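Side-chain contacts in alpha-glucosidase ([Eubacterium] rectale, PDB 6PNR), which probably hydrolyses alpha-glycosides of sulfoquinovose, the sugar of plant sulfolipids, as a sulfoquinovosidase of glycosyl hydrolase family 31: residues Y115-Q120 with F131-S136; G392-T397 with F439-G444; A646-N651 with I657-R662. All blocks are in the same frame, centred on the assembly; numbering follows the deposited sequence.

Contact 1 of 3, residues Y115-Q120 with F131-S136; sequences YGCGEQ and FPIWTS
Gln120 brings its terminal amide obliquely onto CD2 and CE2 of Phe131. Its CB leaves the backbone towards residues 131-136. CG lies beside the backbone N (chi1 -70°), and the chain bends at chi2 (-66°), which brings the amide back towards Cys117. Gln120 CD lies 3.7 Å from Phe131 CD2. Gln120 OE1 comes closer, 3.4 Å from Phe131 CD2, and also touches CE2. Amide and ring planes are 74° apart. The nitrogen end of the amide turns to polar partners. Gln120 NE2 donates to Cys117 O over 3.0 Å, in the plane of its own amide but from above the carbonyl plane of Cys117. It also donates to a water, which passes a hydrogen to Pro132 O at 2.7 Å. The water lies at the edge of the Phe131 ring. Two bonds from NE2 thus fix the rotation of the amide, and the water ties it to the backbone of the other segment.

The two segments lie on strands of different antiparallel sheets. Strand 114-118 is an outermost strand of one sheet, and strand 130-133 of the other. The two sheets are consistent with the N-terminal beta-sandwich domain of family 31 enzymes. The chain turns a corner at Cys117, where the apolar part of the contact lies. Cys117 CB meets Ile133 CD1 at 4.1 Å, and its SG rests 4.5 Å from Phe131 CB. Phe190 and Phe192 of strand 188-194 also pack on Cys117. Leu126 touches both Cys117 and Phe131.

Contact 2 of 3, residues G392-T397 with F439-G444; sequences GEYLPT and FMRAGG. With 9VH ([(3~{S},4~{R},5~{R})-4,5-bis(oxidanyl)piperidin-3-yl]methanesulfonic acid), chain C.
Glu393 and Arg441 meet at about a right angle, with carboxylate and guanidinium planes 59° apart. Their salt bridge is therefore skewed rather than flat. Arg441 NE donates to Glu393 OE2 over 2.8 Å, with an N-H...O angle of 139°. OE2 is met on its syn side. Arg441 NH2 adds a weak bond to Glu393 OE1 at 3.4 Å. The chain of Arg441 is extended from CG to NE and carries the guanidinium past the carboxylate to the bound inhibitor. There Arg441 NH1 lies 3.3 Å from N1 of the inhibitor's piperidine ring.

Both segments are loops that follow neighbouring parallel strands of the family 31 TIM barrel, 386-389 and 437-439. Arg441 lies in the inhibitor pocket, and Glu393 probably helps to position it from the second shell. Asn166 also donates to Glu393 OE2. Phe391 makes a cation-pi contact with Arg441. Tyr394 sends its ring edge towards Glu393 OE1, while its hydroxyl is hydrogen-bonded to Glu137. Beside the salt bridge, Ala442 CB packs on the Glu393 chain, 3.9 Å from CG and 3.6 Å from OE2.

Contact 3 of 3, residues A646-N651 with I657-R662; sequences AFYRKN and IFEEIR
Tyr648 OH is gripped by both terminal nitrogens of Arg662. Arg662 NH1 donates to Tyr648 OH at 3.3 Å and Arg662 NH2 to the same oxygen at 3.5 Å, and both bonds are weak. The guanidinium is nearly coplanar with the phenol ring, the planes being 11° apart. It meets the ring at its edge, not over its face. A bend at chi3 (56°) turns the end of Arg662 towards the hydroxyl. NH1 has a further weak bond to Leu624 O. Glu659 CG packs 3.8 Å from Tyr648 OH.

Phe658 takes one face of the Tyr648 ring. Phe658 CB sits 3.7 Å from the centroid of that ring, a CH-pi contact. Phe658 CD2 lies 3.4 Å from Tyr648 CG, and the two side chains slide past each other in opposite directions. Their rings are oblique to each other.

Strand 646-649 belongs to the antiparallel sheet of the C-terminal region, and helix 655-665 folds back across it close to the chain end. Their segments run roughly antiparallel, at 147°, with axes 10.5 Å apart at closest. An alanine in place of Tyr648 would probably leave Arg662 without its hydroxyl partner and open a gap beside Phe658. Phe658 also touches Met599 of the same sheet. It meets Tyr557 of helix 538-568 edge-to-face, and Leu554 of that helix packs on it too.

Overall arrangement
From the N terminus, contact 1 comes first. It closes a short loop between strands 114-118 and 130-133, joining the edges of two antiparallel sheets. Contact 2 follows in the TIM barrel, where it closes a longer loop holding helix 408-429 and ties together the loops after two neighbouring strands. Contact 3 comes last and closes the turn from strand 646-649 to the C-terminal helix. The three lie in series, and none nests or crosses. Contacts 1 and 2 touch: Thr135 and Ser136 pack on Glu393, and Trp134 on Thr397, which joins the sheets to the barrel. Contact 3 stands apart, its centre about 35 Å from that of contact 1 and about 39 Å from that of contact 2.

Contact 1 of 3, residues Y115-Q120 with F131-S136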
loop_
_atom_site.group_PDB
_atom_site.type_symbol
_atom_site.label_atom_id
_atom_site.label_comp_id
_atom_site.label_asym_id
_atom_site.label_seq_id
_atom_site.Cartn_x
_atom_site.Cartn_y
_atom_site.Cartn_z
ATOM N N TYR A 115 6.519 23.304 -7.534
ATOM C CA TYR A 115 5.609 23.634 -6.450
ATOM C C TYR A 115 4.176 23.659 -6.965
ATOM O O TYR A 115 3.916 23.979 -8.128
ATOM C CB TYR A 115 5.977 24.976 -5.822
ATOM C CG TYR A 115 7.428 25.054 -5.397
ATOM C CD1 TYR A 115 7.816 24.679 -4.119
ATOM C CD2 TYR A 115 8.411 25.492 -6.283
ATOM C CE1 TYR A 115 9.136 24.744 -3.730
ATOM C CE2 TYR A 115 9.736 25.557 -5.906
ATOM C CZ TYR A 115 10.094 25.185 -4.632
ATOM O OH TYR A 115 11.407 25.249 -4.246
ATOM N N GLY A 116 3.245 23.312 -6.087
ATOM C CA GLY A 116 1.853 23.411 -6.473
ATOM C C GLY A 116 1.111 22.091 -6.481
ATOM O O GLY A 116 1.104 21.372 -5.476
ATOM N N CYS A 117 0.494 21.769 -7.617
ATOM C CA CYS A 117 -0.474 20.674 -7.721
ATOM C C CYS A 117 -1.615 20.851 -6.725
ATOM O O CYS A 117 -2.123 19.880 -6.161
ATOM C CB CYS A 117 0.197 19.307 -7.552
ATOM S SG CYS A 117 1.088 18.812 -9.068
ATOM N N GLY A 118 -2.029 22.104 -6.520
ATOM C CA GLY A 118 -3.126 22.400 -5.613
ATOM C C GLY A 118 -2.666 22.737 -4.214
ATOM O O GLY A 118 -1.559 23.239 -4.023
ATOM N N GLU A 119 -3.504 22.474 -3.219
ATOM C CA GLU A 119 -3.122 22.640 -1.824
ATOM C C GLU A 119 -2.538 21.313 -1.351
ATOM O O GLU A 119 -3.263 20.320 -1.233
ATOM C CB GLU A 119 -4.327 23.055 -0.977
ATOM C CG GLU A 119 -4.046 23.166 0.518
ATOM C CD GLU A 119 -5.319 23.244 1.347
ATOM O OE1 GLU A 119 -6.238 22.429 1.101
ATOM O OE2 GLU A 119 -5.406 24.125 2.237
ATOM N N GLN A 120 -1.234 21.293 -1.087
ATOM C CA GLN A 120 -0.523 20.095 -0.666
ATOM C C GLN A 120 -0.201 20.209 0.819
ATOM O O GLN A 120 0.313 21.244 1.263
ATOM C CB GLN A 120 0.751 19.915 -1.493
ATOM C CG GLN A 120 0.469 19.532 -2.946
ATOM C CD GLN A 120 -0.172 18.144 -3.086
ATOM O OE1 GLN A 120 0.036 17.258 -2.245
ATOM N NE2 GLN A 120 -0.950 17.950 -4.154
ATOM N N PHE A 131 2.037 12.891 -7.564
ATOM C CA PHE A 131 0.865 13.501 -6.933
ATOM C C PHE A 131 -0.366 13.222 -7.787
ATOM O O PHE A 131 -0.565 13.866 -8.832
ATOM C CB PHE A 131 1.110 14.989 -6.726
ATOM C CG PHE A 131 2.242 15.267 -5.771
ATOM C CD1 PHE A 131 3.559 15.285 -6.214
ATOM C CD2 PHE A 131 1.999 15.449 -4.415
ATOM C CE1 PHE A 131 4.595 15.491 -5.331
ATOM C CE2 PHE A 131 3.046 15.669 -3.525
ATOM C CZ PHE A 131 4.342 15.692 -3.985
ATOM N N PRO A 132 -1.160 12.217 -7.423
ATOM C CA PRO A 132 -2.486 12.049 -8.029
ATOM C C PRO A 132 -3.350 13.280 -7.808
ATOM O O PRO A 132 -3.320 13.899 -6.744
ATOM C CB PRO A 132 -3.055 10.830 -7.290
ATOM C CG PRO A 132 -1.829 10.039 -6.942
ATOM C CD PRO A 132 -0.751 11.039 -6.640
ATOM N N ILE A 133 -4.128 13.625 -8.830
ATOM C CA ILE A 133 -4.993 14.804 -8.817
ATOM C C ILE A 133 -6.430 14.298 -8.756
ATOM O O ILE A 133 -7.032 13.973 -9.787
ATOM C CB ILE A 133 -4.754 15.686 -10.060
ATOM C CG1 ILE A 133 -3.264 16.010 -10.221
ATOM C CG2 ILE A 133 -5.650 16.957 -10.038
ATOM C CD1 ILE A 133 -2.629 16.756 -9.056
ATOM N N TRP A 134 -6.967 14.173 -7.542
ATOM C CA TRP A 134 -8.299 13.612 -7.335
ATOM C C TRP A 134 -8.777 14.167 -6.001
ATOM O O TRP A 134 -8.168 13.874 -4.969
ATOM C CB TRP A 134 -8.252 12.079 -7.324
ATOM C CG TRP A 134 -9.593 11.387 -7.292
ATOM C CD1 TRP A 134 -10.211 10.838 -6.203
ATOM C CD2 TRP A 134 -10.469 11.154 -8.407
ATOM N NE1 TRP A 134 -11.415 10.278 -6.570
ATOM C CE2 TRP A 134 -11.600 10.466 -7.916
ATOM C CE3 TRP A 134 -10.415 11.478 -9.769
ATOM C CZ2 TRP A 134 -12.661 10.088 -8.743
ATOM C CZ3 TRP A 134 -11.470 11.092 -10.590
ATOM C CH2 TRP A 134 -12.572 10.408 -10.077
ATOM N N THR A 135 -9.817 14.996 -6.022
ATOM C CA THR A 135 -10.291 15.573 -4.768
ATOM C C THR A 135 -10.948 14.484 -3.922
ATOM O O THR A 135 -11.651 13.610 -4.437
ATOM C CB THR A 135 -11.250 16.747 -5.024
ATOM O OG1 THR A 135 -11.689 17.296 -3.773
ATOM C CG2 THR A 135 -12.465 16.339 -5.862
ATOM N N SER A 136 -10.653 14.492 -2.625
ATOM C CA SER A 136 -11.171 13.453 -1.739
ATOM C C SER A 136 -10.974 13.919 -0.305
ATOM O O SER A 136 -10.336 14.942 -0.049
ATOM C CB SER A 136 -10.465 12.106 -1.969
ATOM O OG SER A 136 -9.159 12.103 -1.394
HETATM O O HOH W 1 -1.830 15.227 -4.881
#

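Contact 2 of 3, residues G392-T397 with F439-G444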
loop_
_atom_site.group_PDB
_atom_site.type_symbol
_atom_site.label_atom_id
_atom_site.label_comp_id
_atom_site.label_asym_id
_atom_site.label_seq_id
_atom_site.Cartn_x
_atom_site.Cartn_y
_atom_site.Cartn_z
ATOM N N GLY A 392 -17.683 18.945 -1.287
ATOM C CA GLY A 392 -17.432 19.006 -2.713
ATOM C C GLY A 392 -16.582 17.869 -3.248
ATOM O O GLY A 392 -16.360 17.816 -4.463
ATOM N N GLU A 393 -16.117 16.951 -2.393
ATOM C CA GLU A 393 -15.174 15.899 -2.778
ATOM C C GLU A 393 -15.821 14.540 -2.995
ATOM O O GLU A 393 -15.118 13.592 -3.363
ATOM C CB GLU A 393 -14.076 15.724 -1.714
ATOM C CG GLU A 393 -13.499 16.998 -1.126
ATOM C CD GLU A 393 -14.310 17.514 0.060
ATOM O OE1 GLU A 393 -15.431 17.009 0.273
ATOM O OE2 GLU A 393 -13.823 18.416 0.776
ATOM N N TYR A 394 -17.124 14.401 -2.756
ATOM C CA TYR A 394 -17.723 13.082 -2.564
ATOM C C TYR A 394 -18.483 12.574 -3.780
ATOM O O TYR A 394 -19.353 11.712 -3.622
ATOM C CB TYR A 394 -18.691 13.094 -1.379
ATOM C CG TYR A 394 -18.099 12.899 0.001
ATOM C CD1 TYR A 394 -17.185 13.790 0.514
ATOM C CD2 TYR A 394 -18.523 11.853 0.815
ATOM C CE1 TYR A 394 -16.673 13.633 1.786
ATOM C CE2 TYR A 394 -18.028 11.694 2.098
ATOM C CZ TYR A 394 -17.094 12.587 2.571
ATOM O OH TYR A 394 -16.574 12.455 3.838
ATOM N N LEU A 395 -18.226 13.094 -4.970
ATOM C CA LEU A 395 -19.019 12.605 -6.103
ATOM C C LEU A 395 -18.567 11.195 -6.463
ATOM O O LEU A 395 -17.387 10.991 -6.787
ATOM C CB LEU A 395 -18.918 13.517 -7.323
ATOM C CG LEU A 395 -19.850 13.130 -8.491
ATOM C CD1 LEU A 395 -21.264 13.613 -8.237
ATOM C CD2 LEU A 395 -19.334 13.676 -9.814
ATOM N N PRO A 396 -19.452 10.206 -6.431
ATOM C CA PRO A 396 -19.051 8.840 -6.779
ATOM C C PRO A 396 -18.855 8.700 -8.279
ATOM O O PRO A 396 -19.199 9.578 -9.069
ATOM C CB PRO A 396 -20.208 7.977 -6.271
ATOM C CG PRO A 396 -21.379 8.898 -6.250
ATOM C CD PRO A 396 -20.866 10.297 -6.031
ATOM N N THR A 397 -18.270 7.567 -8.669
ATOM C CA THR A 397 -18.009 7.293 -10.073
ATOM C C THR A 397 -18.672 6.015 -10.561
ATOM O O THR A 397 -18.565 5.694 -11.748
ATOM C CB THR A 397 -16.503 7.180 -10.327
ATOM O OG1 THR A 397 -15.991 6.042 -9.616
ATOM C CG2 THR A 397 -15.774 8.436 -9.887
ATOM N N PHE A 439 -16.039 30.361 3.204
ATOM C CA PHE A 439 -14.737 29.712 3.123
ATOM C C PHE A 439 -14.910 28.250 2.764
ATOM O O PHE A 439 -15.809 27.576 3.276
ATOM C CB PHE A 439 -13.914 29.889 4.425
ATOM C CG PHE A 439 -14.735 29.881 5.695
ATOM C CD1 PHE A 439 -15.420 31.016 6.112
ATOM C CD2 PHE A 439 -14.777 28.741 6.500
ATOM C CE1 PHE A 439 -16.153 31.008 7.292
ATOM C CE2 PHE A 439 -15.513 28.725 7.683
ATOM C CZ PHE A 439 -16.196 29.839 8.079
ATOM N N MET A 440 -14.060 27.775 1.854
ATOM C CA MET A 440 -14.134 26.429 1.310
ATOM C C MET A 440 -12.849 25.664 1.601
ATOM O O MET A 440 -11.762 26.244 1.680
ATOM C CB MET A 440 -14.375 26.472 -0.201
ATOM C CG MET A 440 -15.498 27.425 -0.619
ATOM S SD MET A 440 -15.833 27.315 -2.378
ATOM C CE MET A 440 -16.419 25.627 -2.534
ATOM N N ARG A 441 -12.978 24.350 1.762
ATOM C CA ARG A 441 -11.809 23.490 1.881
ATOM C C ARG A 441 -11.487 22.745 0.588
ATOM O O ARG A 441 -10.328 22.402 0.361
ATOM C CB ARG A 441 -12.011 22.468 3.012
ATOM C CG ARG A 441 -13.112 21.450 2.742
ATOM C CD ARG A 441 -13.263 20.409 3.873
ATOM N NE ARG A 441 -14.033 19.251 3.425
ATOM C CZ ARG A 441 -14.358 18.209 4.195
ATOM N NH1 ARG A 441 -13.974 18.161 5.466
ATOM N NH2 ARG A 441 -15.054 17.202 3.685
ATOM N N ALA A 442 -12.475 22.486 -0.267
ATOM C CA ALA A 442 -12.238 21.835 -1.545
ATOM C C ALA A 442 -12.088 22.868 -2.660
ATOM O O ALA A 442 -12.552 24.008 -2.556
ATOM C CB ALA A 442 -13.371 20.867 -1.888
ATOM N N GLY A 443 -11.443 22.453 -3.744
ATOM C CA GLY A 443 -11.291 23.377 -4.853
ATOM C C GLY A 443 -10.732 22.693 -6.083
ATOM O O GLY A 443 -10.491 21.482 -6.103
ATOM N N GLY A 444 -10.528 23.508 -7.110
ATOM C CA GLY A 444 -10.009 23.067 -8.386
ATOM C C GLY A 444 -9.625 24.290 -9.186
ATOM O O GLY A 444 -9.675 25.412 -8.682
HETATM O O1 9VH C . -19.918 17.083 10.908
HETATM S S1 9VH C . -20.383 17.720 9.688
HETATM O O2 9VH C . -19.972 16.953 8.537
HETATM O O3 9VH C . -21.796 18.003 9.750
HETATM C C1 9VH C . -19.536 19.275 9.642
HETATM C C2 9VH C . -18.013 19.168 9.487
HETATM C C3 9VH C . -17.712 18.787 8.045
HETATM N N1 9VH C . -16.328 18.913 7.591
HETATM C C4 9VH C . -15.756 20.223 7.906
HETATM C C5 9VH C . -15.872 20.497 9.397
HETATM O O4 9VH C . -15.297 21.775 9.659
HETATM C C6 9VH C . -17.335 20.496 9.820
HETATM O O5 9VH C . -17.451 20.766 11.214
#

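Contact 3 of 3, residues A646-N651 with I657-R662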
loop_
_atom_site.group_PDB
_atom_site.type_symbol
_atom_site.label_atom_id
_atom_site.label_comp_id
_atom_site.label_asym_id
_atom_site.label_seq_id
_atom_site.Cartn_x
_atom_site.Cartn_y
_atom_site.Cartn_z
ATOM N N ALA A 646 8.568 35.426 15.130
ATOM C CA ALA A 646 8.126 36.363 14.107
ATOM C C ALA A 646 9.118 37.510 14.016
ATOM O O ALA A 646 9.587 38.019 15.038
ATOM C CB ALA A 646 6.730 36.902 14.409
ATOM N N PHE A 647 9.427 37.911 12.786
ATOM C CA PHE A 647 10.431 38.929 12.508
ATOM C C PHE A 647 9.869 39.870 11.456
ATOM O O PHE A 647 9.084 39.455 10.600
ATOM C CB PHE A 647 11.745 38.293 12.011
ATOM C CG PHE A 647 12.255 37.187 12.903
ATOM C CD1 PHE A 647 11.666 35.925 12.880
ATOM C CD2 PHE A 647 13.311 37.409 13.769
ATOM C CE1 PHE A 647 12.106 34.916 13.713
ATOM C CE2 PHE A 647 13.770 36.397 14.599
ATOM C CZ PHE A 647 13.163 35.144 14.571
ATOM N N TYR A 648 10.261 41.140 11.528
ATOM C CA TYR A 648 9.896 42.089 10.488
ATOM C C TYR A 648 11.144 42.777 9.943
ATOM O O TYR A 648 12.173 42.871 10.617
ATOM C CB TYR A 648 8.874 43.142 10.981
ATOM C CG TYR A 648 9.343 44.053 12.087
ATOM C CD1 TYR A 648 9.959 45.275 11.810
ATOM C CD2 TYR A 648 9.139 43.709 13.417
ATOM C CE1 TYR A 648 10.379 46.113 12.845
ATOM C CE2 TYR A 648 9.544 44.526 14.440
ATOM C CZ TYR A 648 10.162 45.727 14.157
ATOM O OH TYR A 648 10.558 46.523 15.204
ATOM N N ARG A 649 11.035 43.242 8.700
ATOM C CA ARG A 649 12.108 44.002 8.068
ATOM C C ARG A 649 12.297 45.342 8.769
ATOM O O ARG A 649 11.332 46.089 8.969
ATOM C CB ARG A 649 11.793 44.227 6.593
ATOM C CG ARG A 649 11.774 42.963 5.752
ATOM C CD ARG A 649 11.466 43.293 4.287
ATOM N NE ARG A 649 12.283 44.397 3.798
ATOM C CZ ARG A 649 11.813 45.604 3.486
ATOM N NH1 ARG A 649 10.512 45.872 3.585
ATOM N NH2 ARG A 649 12.649 46.543 3.062
ATOM N N LYS A 650 13.545 45.647 9.141
ATOM C CA LYS A 650 13.829 46.883 9.874
ATOM C C LYS A 650 13.311 48.114 9.138
ATOM O O LYS A 650 12.802 49.053 9.762
ATOM C CB LYS A 650 15.328 47.017 10.126
ATOM C CG LYS A 650 15.722 48.300 10.857
ATOM C CD LYS A 650 17.214 48.308 11.167
ATOM C CE LYS A 650 17.596 49.463 12.096
ATOM N NZ LYS A 650 19.038 49.396 12.493
ATOM N N ASN A 651 13.409 48.122 7.810
ATOM C CA ASN A 651 13.010 49.272 7.013
ATOM C C ASN A 651 11.561 49.202 6.553
ATOM O O ASN A 651 11.189 49.910 5.610
ATOM C CB ASN A 651 13.942 49.413 5.811
ATOM C CG ASN A 651 15.387 49.599 6.227
ATOM O OD1 ASN A 651 15.675 50.294 7.208
ATOM N ND2 ASN A 651 16.306 48.961 5.501
ATOM N N ILE A 657 3.832 50.104 13.707
ATOM C CA ILE A 657 2.849 49.160 14.232
ATOM C C ILE A 657 3.548 48.036 14.982
ATOM O O ILE A 657 3.157 47.661 16.094
ATOM C CB ILE A 657 1.984 48.591 13.092
ATOM C CG1 ILE A 657 1.090 49.668 12.484
ATOM C CG2 ILE A 657 1.178 47.405 13.591
ATOM C CD1 ILE A 657 0.207 50.350 13.482
ATOM N N PHE A 658 4.574 47.453 14.362
ATOM C CA PHE A 658 5.275 46.346 14.992
ATOM C C PHE A 658 5.922 46.767 16.308
ATOM O O PHE A 658 5.990 45.966 17.251
ATOM C CB PHE A 658 6.305 45.785 14.022
ATOM C CG PHE A 658 5.717 45.355 12.700
ATOM C CD1 PHE A 658 4.472 44.733 12.643
ATOM C CD2 PHE A 658 6.403 45.581 11.515
ATOM C CE1 PHE A 658 3.936 44.339 11.435
ATOM C CE2 PHE A 658 5.875 45.186 10.305
ATOM C CZ PHE A 658 4.637 44.566 10.265
ATOM N N GLU A 659 6.386 48.017 16.401
ATOM C CA GLU A 659 6.956 48.492 17.660
ATOM C C GLU A 659 5.886 48.653 18.730
ATOM O O GLU A 659 6.149 48.400 19.911
ATOM C CB GLU A 659 7.688 49.817 17.446
ATOM C CG GLU A 659 9.019 49.668 16.732
ATOM C CD GLU A 659 9.665 51.013 16.406
ATOM O OE1 GLU A 659 9.221 52.053 16.953
ATOM O OE2 GLU A 659 10.616 51.022 15.595
ATOM N N GLU A 660 4.687 49.103 18.348
ATOM C CA GLU A 660 3.601 49.189 19.315
ATOM C C GLU A 660 3.246 47.808 19.855
ATOM O O GLU A 660 2.946 47.658 21.046
ATOM C CB GLU A 660 2.368 49.835 18.689
ATOM C CG GLU A 660 2.545 51.275 18.286
ATOM C CD GLU A 660 1.291 51.852 17.651
ATOM O OE1 GLU A 660 0.275 51.127 17.577
ATOM O OE2 GLU A 660 1.324 53.029 17.227
ATOM N N ILE A 661 3.289 46.786 18.994
ATOM C CA ILE A 661 3.016 45.419 19.444
ATOM C C ILE A 661 4.073 44.966 20.445
ATOM O O ILE A 661 3.750 44.402 21.498
ATOM C CB ILE A 661 2.931 44.464 18.238
ATOM C CG1 ILE A 661 1.729 44.833 17.351
ATOM C CG2 ILE A 661 2.889 42.997 18.703
ATOM C CD1 ILE A 661 1.735 44.131 16.008
ATOM N N ARG A 662 5.352 45.201 20.135
ATOM C CA ARG A 662 6.403 44.837 21.082
ATOM C C ARG A 662 6.234 45.578 22.396
ATOM O O ARG A 662 6.362 44.985 23.474
ATOM C CB ARG A 662 7.795 45.115 20.517
ATOM C CG ARG A 662 8.887 44.799 21.561
ATOM C CD ARG A 662 10.303 44.818 21.012
ATOM N NE ARG A 662 10.649 46.081 20.364
ATOM C CZ ARG A 662 10.632 46.266 19.044
ATOM N NH1 ARG A 662 10.277 45.265 18.243
ATOM N NH2 ARG A 662 10.963 47.445 18.523
#